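Local coordinates for D-galactonate dehydratase family member RspA (Pantoea ananatis, PDB 3T6C), which dehydrates D-gluconate to 2-dehydro-3-deoxy-D-gluconate with low activity in vitro, using one magnesium ion per subunit, at residues I145-V149 with G170-I174; Y222-P227 with M259-L263; V343-S349 with N370-Y376. One frame throughout, in Å; residues are numbered along the deposited sequence. Where two conformers were deposited one is given.

Interactions 1 and 3 are buried and belong to the same curled sheet of the barrel domain. Strand 145-151 of interaction 1 lies next to strand 374-375 of interaction 3, and the backbone atoms A146 O and Q374 N are 2.9 Å apart. Interaction 2 lies farther out, between two helices, and is only partly buried. Its centre is about 23 Å from each of the other two centres. The chemistry follows the place. Interaction 2 is apolar across its helices. Interaction 1 adds one weak backbone bond and a water to its aromatic packing. Interaction 3 is mostly polar, threaded by waters, and reaches the bound D-gluconic acid.

Interaction 1: I145-V149 with G170-I174; sequences IALYV and GYQYI
The Y171 ring carries V149 CG1 over one face, 3.6 Å from the ring centroid. This is a CH-pi contact, 20° off the ring normal and shifted toward CE1. L147 CD1 meets the same ring at its edge, 4.1 Å from Y171 CE1. V149 CG1 is anti to the carbonyl carbon (chi1 -74°), which sets it above the ring, while CG2 lies nearer Y171 CG and CB. The Y173 ring has a water in its plane at the edge, and A146 CB approaches its CE1 obliquely. F269 packs edge-to-face with Y173.

Strands 145-151 and 173-176 run parallel in a beta-alpha-beta unit of the enolase-superfamily barrel, linked by helix 156-168. Y171 and Q172 are in the loop before the second strand. G170 closes the helix with a positive phi in a Schellman motif. V149 N gives a weak hydrogen bond to Y173 O at 3.3 Å. Y148 CA adds a CA-H...O contact to the same oxygen. A water bridges the two segments, accepting from Q172 N at 2.8 Å and lying near L147 O. Y173 N is buried without a partner. Y148 CB packs against Y173 CB at 3.5 Å, but the Y148 ring leads away, toward R319 and E375 of the substrate site.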
loop_
_atom_site.group_PDB
_atom_site.type_symbol
_atom_site.label_atom_id
_atom_site.label_comp_id
_atom_site.label_asym_id
_atom_site.label_seq_id
_atom_site.Cartn_x
_atom_site.Cartn_y
_atom_site.Cartn_z
ATOM N N ILE A 145 25.171 -29.888 -14.932
ATOM C CA ILE A 145 24.949 -28.674 -14.138
ATOM C C ILE A 145 25.846 -27.552 -14.660
ATOM O O ILE A 145 27.086 -27.633 -14.608
ATOM C CB ILE A 145 25.297 -28.950 -12.652
ATOM C CG1 ILE A 145 24.285 -29.938 -12.047
ATOM C CG2 ILE A 145 25.416 -27.630 -11.829
ATOM C CD1 ILE A 145 22.811 -29.599 -12.251
ATOM N N ALA A 146 25.231 -26.507 -15.180
ATOM C CA ALA A 146 26.012 -25.375 -15.719
ATOM C C ALA A 146 26.758 -24.615 -14.633
ATOM O O ALA A 146 26.207 -24.315 -13.542
ATOM C CB ALA A 146 25.109 -24.443 -16.522
ATOM N N LEU A 147 28.026 -24.326 -14.923
ATOM C CA LEU A 147 28.943 -23.727 -13.945
ATOM C C LEU A 147 29.291 -22.287 -14.297
ATOM O O LEU A 147 29.444 -21.949 -15.474
ATOM C CB LEU A 147 30.238 -24.564 -13.864
ATOM C CG LEU A 147 30.020 -26.059 -13.613
ATOM C CD1 LEU A 147 31.422 -26.727 -13.655
ATOM C CD2 LEU A 147 29.379 -26.268 -12.259
ATOM N N TYR A 148 29.475 -21.418 -13.284
ATOM C CA TYR A 148 30.267 -20.225 -13.528
ATOM C C TYR A 148 31.539 -20.239 -12.706
ATOM O O TYR A 148 31.585 -20.868 -11.640
ATOM C CB TYR A 148 29.493 -18.927 -13.254
ATOM C CG TYR A 148 29.298 -18.491 -11.778
ATOM C CD1 TYR A 148 30.283 -17.715 -11.118
ATOM C CD2 TYR A 148 28.131 -18.784 -11.099
ATOM C CE1 TYR A 148 30.093 -17.287 -9.794
ATOM C CE2 TYR A 148 27.892 -18.308 -9.790
ATOM C CZ TYR A 148 28.880 -17.601 -9.142
ATOM O OH TYR A 148 28.614 -17.186 -7.857
ATOM N N VAL A 149 32.562 -19.576 -13.229
ATOM C CA VAL A 149 33.860 -19.609 -12.624
ATOM C C VAL A 149 34.334 -18.178 -12.397
ATOM O O VAL A 149 33.775 -17.223 -12.938
ATOM C CB VAL A 149 34.874 -20.356 -13.498
ATOM C CG1 VAL A 149 34.606 -21.876 -13.438
ATOM C CG2 VAL A 149 34.895 -19.806 -14.938
ATOM N N GLY A 170 35.831 -23.838 -22.150
ATOM C CA GLY A 170 34.462 -24.317 -22.248
ATOM C C GLY A 170 33.442 -23.709 -21.280
ATOM O O GLY A 170 32.263 -24.067 -21.335
ATOM N N TYR A 171 33.857 -22.785 -20.418
ATOM C CA TYR A 171 32.901 -22.121 -19.499
ATOM C C TYR A 171 32.124 -21.072 -20.239
ATOM O O TYR A 171 32.676 -20.337 -21.072
ATOM C CB TYR A 171 33.622 -21.493 -18.307
ATOM C CG TYR A 171 34.220 -22.554 -17.425
ATOM C CD1 TYR A 171 33.395 -23.269 -16.555
ATOM C CD2 TYR A 171 35.585 -22.852 -17.476
ATOM C CE1 TYR A 171 33.905 -24.236 -15.728
ATOM C CE2 TYR A 171 36.097 -23.893 -16.680
ATOM C CZ TYR A 171 35.258 -24.549 -15.814
ATOM O OH TYR A 171 35.775 -25.530 -14.991
ATOM N N GLN A 172 30.813 -21.120 -20.023
ATOM C CA GLN A 172 29.877 -20.194 -20.672
ATOM C C GLN A 172 29.354 -19.056 -19.776
ATOM O O GLN A 172 28.591 -18.181 -20.247
ATOM C CB GLN A 172 28.739 -21.012 -21.267
ATOM C CG GLN A 172 29.293 -22.066 -22.227
ATOM C CD GLN A 172 28.192 -22.888 -22.902
ATOM O OE1 GLN A 172 27.545 -23.780 -22.270
ATOM N NE2 GLN A 172 28.019 -22.646 -24.161
ATOM N N TYR A 173 29.741 -19.093 -18.501
ATOM C CA TYR A 173 29.303 -18.144 -17.487
ATOM C C TYR A 173 30.519 -17.805 -16.670
ATOM O O TYR A 173 31.169 -18.727 -16.129
ATOM C CB TYR A 173 28.257 -18.792 -16.576
ATOM C CG TYR A 173 27.007 -19.278 -17.297
ATOM C CD1 TYR A 173 27.013 -20.495 -17.977
ATOM C CD2 TYR A 173 25.817 -18.540 -17.236
ATOM C CE1 TYR A 173 25.888 -20.939 -18.589
ATOM C CE2 TYR A 173 24.665 -19.017 -17.863
ATOM C CZ TYR A 173 24.733 -20.195 -18.533
ATOM O OH TYR A 173 23.600 -20.681 -19.161
ATOM N N ILE A 174 30.859 -16.519 -16.621
ATOM C CA ILE A 174 32.125 -16.087 -16.018
ATOM C C ILE A 174 31.912 -14.878 -15.126
ATOM O O ILE A 174 31.368 -13.847 -15.599
ATOM C CB ILE A 174 33.133 -15.755 -17.126
ATOM C CG1 ILE A 174 33.369 -17.037 -17.961
ATOM C CG2 ILE A 174 34.471 -15.326 -16.491
ATOM C CD1 ILE A 174 34.068 -16.752 -19.244
HETATM O O HOH W 1 29.813 -22.860 -18.001
#

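Interaction 2: Y222-P227 with M259-L263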
loop_
_atom_site.group_PDB
_atom_site.type_symbol
_atom_site.label_atom_id
_atom_site.label_comp_id
_atom_site.label_asym_id
_atom_site.label_seq_id
_atom_site.Cartn_x
_atom_site.Cartn_y
_atom_site.Cartn_z
ATOM N N TYR A 222 36.100 2.042 -6.610
ATOM C CA TYR A 222 35.607 0.710 -7.020
ATOM C C TYR A 222 34.342 0.858 -7.904
ATOM O O TYR A 222 34.303 0.343 -9.038
ATOM C CB TYR A 222 35.364 -0.158 -5.779
ATOM C CG TYR A 222 34.407 -1.283 -6.101
ATOM C CD1 TYR A 222 34.792 -2.360 -6.913
ATOM C CD2 TYR A 222 33.143 -1.244 -5.619
ATOM C CE1 TYR A 222 33.832 -3.369 -7.250
ATOM C CE2 TYR A 222 32.205 -2.224 -5.924
ATOM C CZ TYR A 222 32.547 -3.279 -6.730
ATOM O OH TYR A 222 31.560 -4.212 -7.016
ATOM N N ALA A 223 33.311 1.563 -7.418
ATOM C CA ALA A 223 32.007 1.595 -8.130
ATOM C C ALA A 223 32.205 2.169 -9.516
ATOM O O ALA A 223 31.685 1.641 -10.484
ATOM C CB ALA A 223 31.010 2.436 -7.374
ATOM N N LYS A 224 32.995 3.236 -9.617
ATOM C CA LYS A 224 33.199 3.870 -10.943
ATOM C C LYS A 224 33.972 2.949 -11.888
ATOM O O LYS A 224 33.778 3.011 -13.109
ATOM C CB LYS A 224 33.875 5.242 -10.778
ATOM C CG LYS A 224 33.031 6.250 -10.008
ATOM C CD LYS A 224 33.825 7.543 -9.767
ATOM C CE LYS A 224 32.997 8.635 -9.097
ATOM N NZ LYS A 224 33.039 8.548 -7.619
ATOM N N SER A 225 34.815 2.075 -11.369
ATOM C CA SER A 225 35.643 1.251 -12.223
ATOM C C SER A 225 34.810 0.210 -12.948
ATOM O O SER A 225 35.217 -0.292 -14.018
ATOM C CB SER A 225 36.763 0.565 -11.413
ATOM O OG SER A 225 36.315 -0.600 -10.699
ATOM N N ILE A 226 33.674 -0.146 -12.354
ATOM C CA ILE A 226 32.982 -1.358 -12.803
ATOM C C ILE A 226 32.293 -1.247 -14.200
ATOM O O ILE A 226 32.465 -2.130 -15.049
ATOM C CB ILE A 226 32.069 -1.925 -11.683
ATOM C CG1 ILE A 226 32.894 -2.494 -10.519
ATOM C CG2 ILE A 226 31.208 -3.127 -12.197
ATOM C CD1 ILE A 226 34.083 -3.452 -10.916
ATOM N N PRO A 227 31.493 -0.195 -14.438
ATOM C CA PRO A 227 30.911 -0.112 -15.787
ATOM C C PRO A 227 32.012 -0.023 -16.866
ATOM O O PRO A 227 31.806 -0.576 -17.951
ATOM C CB PRO A 227 30.060 1.176 -15.728
ATOM C CG PRO A 227 29.647 1.229 -14.244
ATOM C CD PRO A 227 30.919 0.799 -13.515
ATOM N N MET A 259 25.015 1.707 -9.892
ATOM C CA MET A 259 25.829 0.701 -10.553
ATOM C C MET A 259 24.916 -0.277 -11.306
ATOM O O MET A 259 25.217 -0.622 -12.472
ATOM C CB MET A 259 26.694 -0.073 -9.522
ATOM C CG MET A 259 27.423 -1.312 -10.190
ATOM S SD MET A 259 28.367 -2.314 -8.982
ATOM C CE MET A 259 29.630 -1.118 -8.941
ATOM N N ALA A 260 23.844 -0.784 -10.669
ATOM C CA ALA A 260 22.937 -1.704 -11.387
ATOM C C ALA A 260 22.432 -1.042 -12.709
ATOM O O ALA A 260 22.409 -1.672 -13.799
ATOM C CB ALA A 260 21.752 -2.077 -10.470
ATOM N N LYS A 261 22.038 0.218 -12.636
ATOM C CA LYS A 261 21.556 0.901 -13.845
ATOM C C LYS A 261 22.652 1.071 -14.884
ATOM O O LYS A 261 22.419 0.920 -16.108
ATOM C CB LYS A 261 20.980 2.268 -13.437
ATOM C CG LYS A 261 19.719 2.096 -12.587
ATOM C CD LYS A 261 19.295 3.391 -11.897
ATOM C CE LYS A 261 18.757 4.418 -12.868
ATOM N NZ LYS A 261 18.373 5.717 -12.170
ATOM N N ALA A 262 23.844 1.462 -14.423
ATOM C CA ALA A 262 24.990 1.683 -15.324
ATOM C C ALA A 262 25.456 0.446 -16.010
ATOM O O ALA A 262 26.073 0.525 -17.077
ATOM C CB ALA A 262 26.155 2.314 -14.544
ATOM N N LEU A 263 25.146 -0.700 -15.418
ATOM C CA LEU A 263 25.538 -1.986 -16.040
ATOM C C LEU A 263 24.528 -2.521 -17.052
ATOM O O LEU A 263 24.814 -3.497 -17.726
ATOM C CB LEU A 263 25.739 -3.010 -14.910
ATOM C CG LEU A 263 27.028 -2.765 -14.106
ATOM C CD1 LEU A 263 27.083 -3.664 -12.880
ATOM C CD2 LEU A 263 28.276 -3.038 -14.974
#
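M259 CE is the centre of the contact and is wedged against the helix 219-237. It lies 3.7 Å from A223 CA and 3.8 Å from I226 CB. The Y222 ring comes to the same methyl obliquely, with Y222 CE2 at 4.1 Å from M259 CE. The M259 side chain runs out extended, with CG anti to the backbone N (chi1 172°), and then bends at chi3 (-76°) to lay CE against the other helix. One turn on, P227 CG meets A262 CB at 3.7 Å. L263 CD2 touches both I226 CG2 and P227 CA, each at 4.0 Å. No hydrogen bond crosses the contact.

The next shell holds these groups in place. Y222 OH is hydrogen-bonded to H245 NE2, which fixes the far end of the ring. Y222 O accepts from both S225 N and S225 OG, the latter at 2.8 Å on a lone pair in the carbonyl plane. At P227 the helix kinks, because the proline N has no bond to the preceding turn. Helices 219-237 and 253-262 lie side by side outside the barrel strands, and M259 and L263 also rest on L271 of strand 270-272.

Interaction 3: V343-S349 with N370-Y376; sequences VRTAWHS and NFGIQEY. With GCO (D-gluconic acid), chain D.
E375 reaches from its strand past S349 to the bound D-gluconic acid. Its CB lies 4.0 Å from S349 N, and CG lies 3.6 Å from S349 O. CG is anti to the backbone N (chi1 -171°) and the chain stays extended beyond it, which carries the carboxylate to the substrate. CD lies 3.4 Å from gluconic acid O1A. OE1 accepts a nearly straight bond from S349 N at 2.9 Å (174°), met from above the carboxylate plane, and also forms a salt bridge with R319. OE2 is 2.5 Å from gluconic acid O1A, and H150 NE2 is hydrogen-bonded to OE2. H348 NE2 donates to gluconic acid O5 at 2.8 Å, while its ND1 is hydrogen-bonded to H321. E375 and H348 thus line the substrate pocket.

Behind the pocket, backbone bonds join the segments at T345. T345 N bonds N370 O, and T345 O accepts from I373 N, with a weak second bond from G372 N. N370 ND2 donates to V343 O at 3.0 Å, straight and within its own amide plane. The W347 ring and the Q374 amide are nearly coplanar (16°), with NE2 at the ring edge and bonded to D365. One water ties W347 O, I373 O and E375 N together.

Strand 344-345 pairs with 317-318 and strand 374-375 with 145-151. Between them lie a single T345-F371 bridge and waters, where the barrel comes round to its first strand. Helix 355-367 packs on W347, S349, F371 and Q374, and helix 328-340 on V343, W347 and N370.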
loop_
_atom_site.group_PDB
_atom_site.type_symbol
_atom_site.label_atom_id
_atom_site.label_comp_id
_atom_site.label_asym_id
_atom_site.label_seq_id
_atom_site.Cartn_x
_atom_site.Cartn_y
_atom_site.Cartn_z
ATOM N N VAL A 343 11.765 -17.081 -9.160
ATOM C CA VAL A 343 13.162 -16.789 -8.809
ATOM C C VAL A 343 13.998 -18.070 -8.968
ATOM O O VAL A 343 13.508 -19.157 -8.648
ATOM C CB VAL A 343 13.190 -16.322 -7.329
ATOM C CG1 VAL A 343 14.664 -16.211 -6.827
ATOM C CG2 VAL A 343 12.503 -14.946 -7.237
ATOM N N ARG A 344 15.240 -17.966 -9.453
ATOM C CA ARG A 344 16.026 -19.182 -9.647
ATOM C C ARG A 344 17.132 -19.371 -8.597
ATOM O O ARG A 344 17.445 -18.463 -7.838
ATOM C CB ARG A 344 16.642 -19.192 -11.071
ATOM C CG ARG A 344 15.529 -19.187 -12.143
ATOM C CD ARG A 344 16.060 -19.630 -13.514
ATOM N NE ARG A 344 16.930 -18.626 -14.083
ATOM C CZ ARG A 344 17.543 -18.817 -15.242
ATOM N NH1 ARG A 344 17.374 -19.960 -15.902
ATOM N NH2 ARG A 344 18.360 -17.887 -15.750
ATOM N N THR A 345 17.746 -20.550 -8.593
ATOM C CA THR A 345 18.759 -20.854 -7.545
ATOM C C THR A 345 20.182 -20.616 -8.050
ATOM O O THR A 345 20.494 -20.876 -9.238
ATOM C CB THR A 345 18.628 -22.312 -7.006
ATOM O OG1 THR A 345 19.082 -23.228 -8.023
ATOM C CG2 THR A 345 17.183 -22.630 -6.648
ATOM N N ALA A 346 21.018 -19.999 -7.199
ATOM C CA ALA A 346 22.457 -19.982 -7.454
ATOM C C ALA A 346 23.101 -20.202 -6.086
ATOM O O ALA A 346 23.740 -19.270 -5.529
ATOM C CB ALA A 346 22.768 -18.539 -8.004
ATOM N N TRP A 347 23.256 -21.457 -5.686
ATOM C CA TRP A 347 23.808 -21.698 -4.338
ATOM C C TRP A 347 25.259 -21.258 -4.278
ATOM O O TRP A 347 26.031 -21.474 -5.210
ATOM C CB TRP A 347 23.709 -23.199 -3.974
ATOM C CG TRP A 347 22.315 -23.793 -4.146
ATOM C CD1 TRP A 347 21.973 -24.836 -4.962
ATOM C CD2 TRP A 347 21.117 -23.385 -3.501
ATOM N NE1 TRP A 347 20.635 -25.117 -4.853
ATOM C CE2 TRP A 347 20.075 -24.237 -3.980
ATOM C CE3 TRP A 347 20.804 -22.387 -2.557
ATOM C CZ2 TRP A 347 18.774 -24.173 -3.505
ATOM C CZ3 TRP A 347 19.465 -22.290 -2.124
ATOM C CH2 TRP A 347 18.483 -23.184 -2.599
ATOM N N HIS A 348 25.627 -20.698 -3.116
ATOM C CA HIS A 348 27.042 -20.280 -2.865
ATOM C C HIS A 348 27.961 -21.497 -2.794
ATOM O O HIS A 348 27.644 -22.504 -2.114
ATOM C CB HIS A 348 27.019 -19.483 -1.568
ATOM C CG HIS A 348 28.376 -19.076 -1.040
ATOM N ND1 HIS A 348 29.008 -19.792 -0.041
ATOM C CD2 HIS A 348 29.185 -18.021 -1.317
ATOM C CE1 HIS A 348 30.162 -19.205 0.261
ATOM N NE2 HIS A 348 30.276 -18.112 -0.470
ATOM N N SER A 349 29.016 -21.475 -3.619
ATOM C CA SER A 349 29.947 -22.610 -3.645
ATOM C C SER A 349 31.373 -22.257 -4.097
ATOM O O SER A 349 31.760 -22.654 -5.196
ATOM C CB SER A 349 29.345 -23.657 -4.576
ATOM O OG SER A 349 29.926 -24.923 -4.283
ATOM N N ASN A 370 13.756 -24.742 -11.289
ATOM C CA ASN A 370 14.235 -23.375 -11.268
ATOM C C ASN A 370 15.738 -23.231 -11.064
ATOM O O ASN A 370 16.161 -22.212 -10.511
ATOM C CB ASN A 370 13.467 -22.506 -10.283
ATOM C CG ASN A 370 13.587 -23.003 -8.887
ATOM O OD1 ASN A 370 13.579 -24.205 -8.628
ATOM N ND2 ASN A 370 13.646 -22.074 -7.943
ATOM N N PHE A 371 16.517 -24.260 -11.323
ATOM C CA PHE A 371 17.978 -24.075 -11.267
ATOM C C PHE A 371 18.442 -22.897 -12.109
ATOM O O PHE A 371 18.001 -22.747 -13.269
ATOM C CB PHE A 371 18.650 -25.337 -11.832
ATOM C CG PHE A 371 20.143 -25.190 -12.013
ATOM C CD1 PHE A 371 20.999 -25.019 -10.926
ATOM C CD2 PHE A 371 20.664 -25.186 -13.306
ATOM C CE1 PHE A 371 22.421 -24.878 -11.169
ATOM C CE2 PHE A 371 22.036 -25.036 -13.543
ATOM C CZ PHE A 371 22.894 -24.896 -12.431
ATOM N N GLY A 372 19.189 -21.959 -11.485
ATOM C CA GLY A 372 19.861 -20.901 -12.244
ATOM C C GLY A 372 21.285 -21.088 -12.752
ATOM O O GLY A 372 21.537 -21.211 -13.939
ATOM N N ILE A 373 22.206 -21.256 -11.808
ATOM C CA ILE A 373 23.604 -21.460 -12.182
ATOM C C ILE A 373 24.302 -22.076 -10.972
ATOM O O ILE A 373 23.812 -21.907 -9.842
ATOM C CB ILE A 373 24.261 -20.122 -12.664
ATOM C CG1 ILE A 373 25.586 -20.403 -13.372
ATOM C CG2 ILE A 373 24.515 -19.185 -11.470
ATOM C CD1 ILE A 373 25.385 -21.200 -14.706
ATOM N N GLN A 374 25.437 -22.760 -11.204
ATOM C CA GLN A 374 26.227 -23.243 -10.048
ATOM C C GLN A 374 27.647 -22.683 -10.054
ATOM O O GLN A 374 28.459 -23.036 -10.900
ATOM C CB GLN A 374 26.293 -24.773 -10.070
ATOM C CG GLN A 374 26.931 -25.388 -8.783
ATOM C CD GLN A 374 26.336 -24.773 -7.512
ATOM O OE1 GLN A 374 26.997 -23.933 -6.858
ATOM N NE2 GLN A 374 25.090 -25.117 -7.189
ATOM N N GLU A 375 27.942 -21.823 -9.082
ATOM C CA GLU A 375 29.299 -21.369 -8.824
ATOM C C GLU A 375 30.220 -22.552 -8.638
ATOM O O GLU A 375 29.819 -23.528 -7.985
ATOM C CB GLU A 375 29.273 -20.589 -7.517
ATOM C CG GLU A 375 30.585 -19.862 -7.230
ATOM C CD GLU A 375 30.479 -18.955 -6.028
ATOM O OE1 GLU A 375 29.568 -19.093 -5.215
ATOM O OE2 GLU A 375 31.344 -18.060 -5.877
ATOM N N TYR A 376 31.444 -22.454 -9.162
ATOM C CA TYR A 376 32.366 -23.556 -9.006
ATOM C C TYR A 376 33.777 -23.037 -8.837
ATOM O O TYR A 376 34.213 -22.161 -9.589
ATOM C CB TYR A 376 32.293 -24.396 -10.269
ATOM C CG TYR A 376 33.273 -25.540 -10.254
ATOM C CD1 TYR A 376 33.038 -26.624 -9.449
ATOM C CD2 TYR A 376 34.402 -25.507 -11.059
ATOM C CE1 TYR A 376 33.916 -27.672 -9.431
ATOM C CE2 TYR A 376 35.307 -26.574 -11.049
ATOM C CZ TYR A 376 35.033 -27.618 -10.229
ATOM O OH TYR A 376 35.901 -28.687 -10.189
HETATM C C1 GCO D . 31.339 -15.766 -3.425
HETATM C C2 GCO D . 31.542 -15.204 -2.069
HETATM C C3 GCO D . 32.815 -15.654 -1.377
HETATM C C4 GCO D . 32.798 -15.262 0.086
HETATM C C5 GCO D . 33.460 -16.336 0.913
HETATM C C6 GCO D . 33.467 -16.037 2.402
HETATM O O1A GCO D . 31.861 -16.862 -3.785
HETATM O O1B GCO D . 30.494 -15.193 -4.188
HETATM O O2 GCO D . 31.257 -13.830 -2.095
HETATM O O3 GCO D . 33.856 -15.067 -2.066
HETATM O O4 GCO D . 33.495 -14.036 0.213
HETATM O O5 GCO D . 32.797 -17.525 0.694
HETATM O O6 GCO D . 34.050 -17.048 3.200
HETATM O O HOH W 2 16.070 -22.504 -15.286
HETATM O O HOH W 3 21.938 -23.222 -7.822
HETATM O O HOH W 4 25.621 -20.686 -7.793
HETATM O O HOH W 5 30.529 -25.968 -6.835
#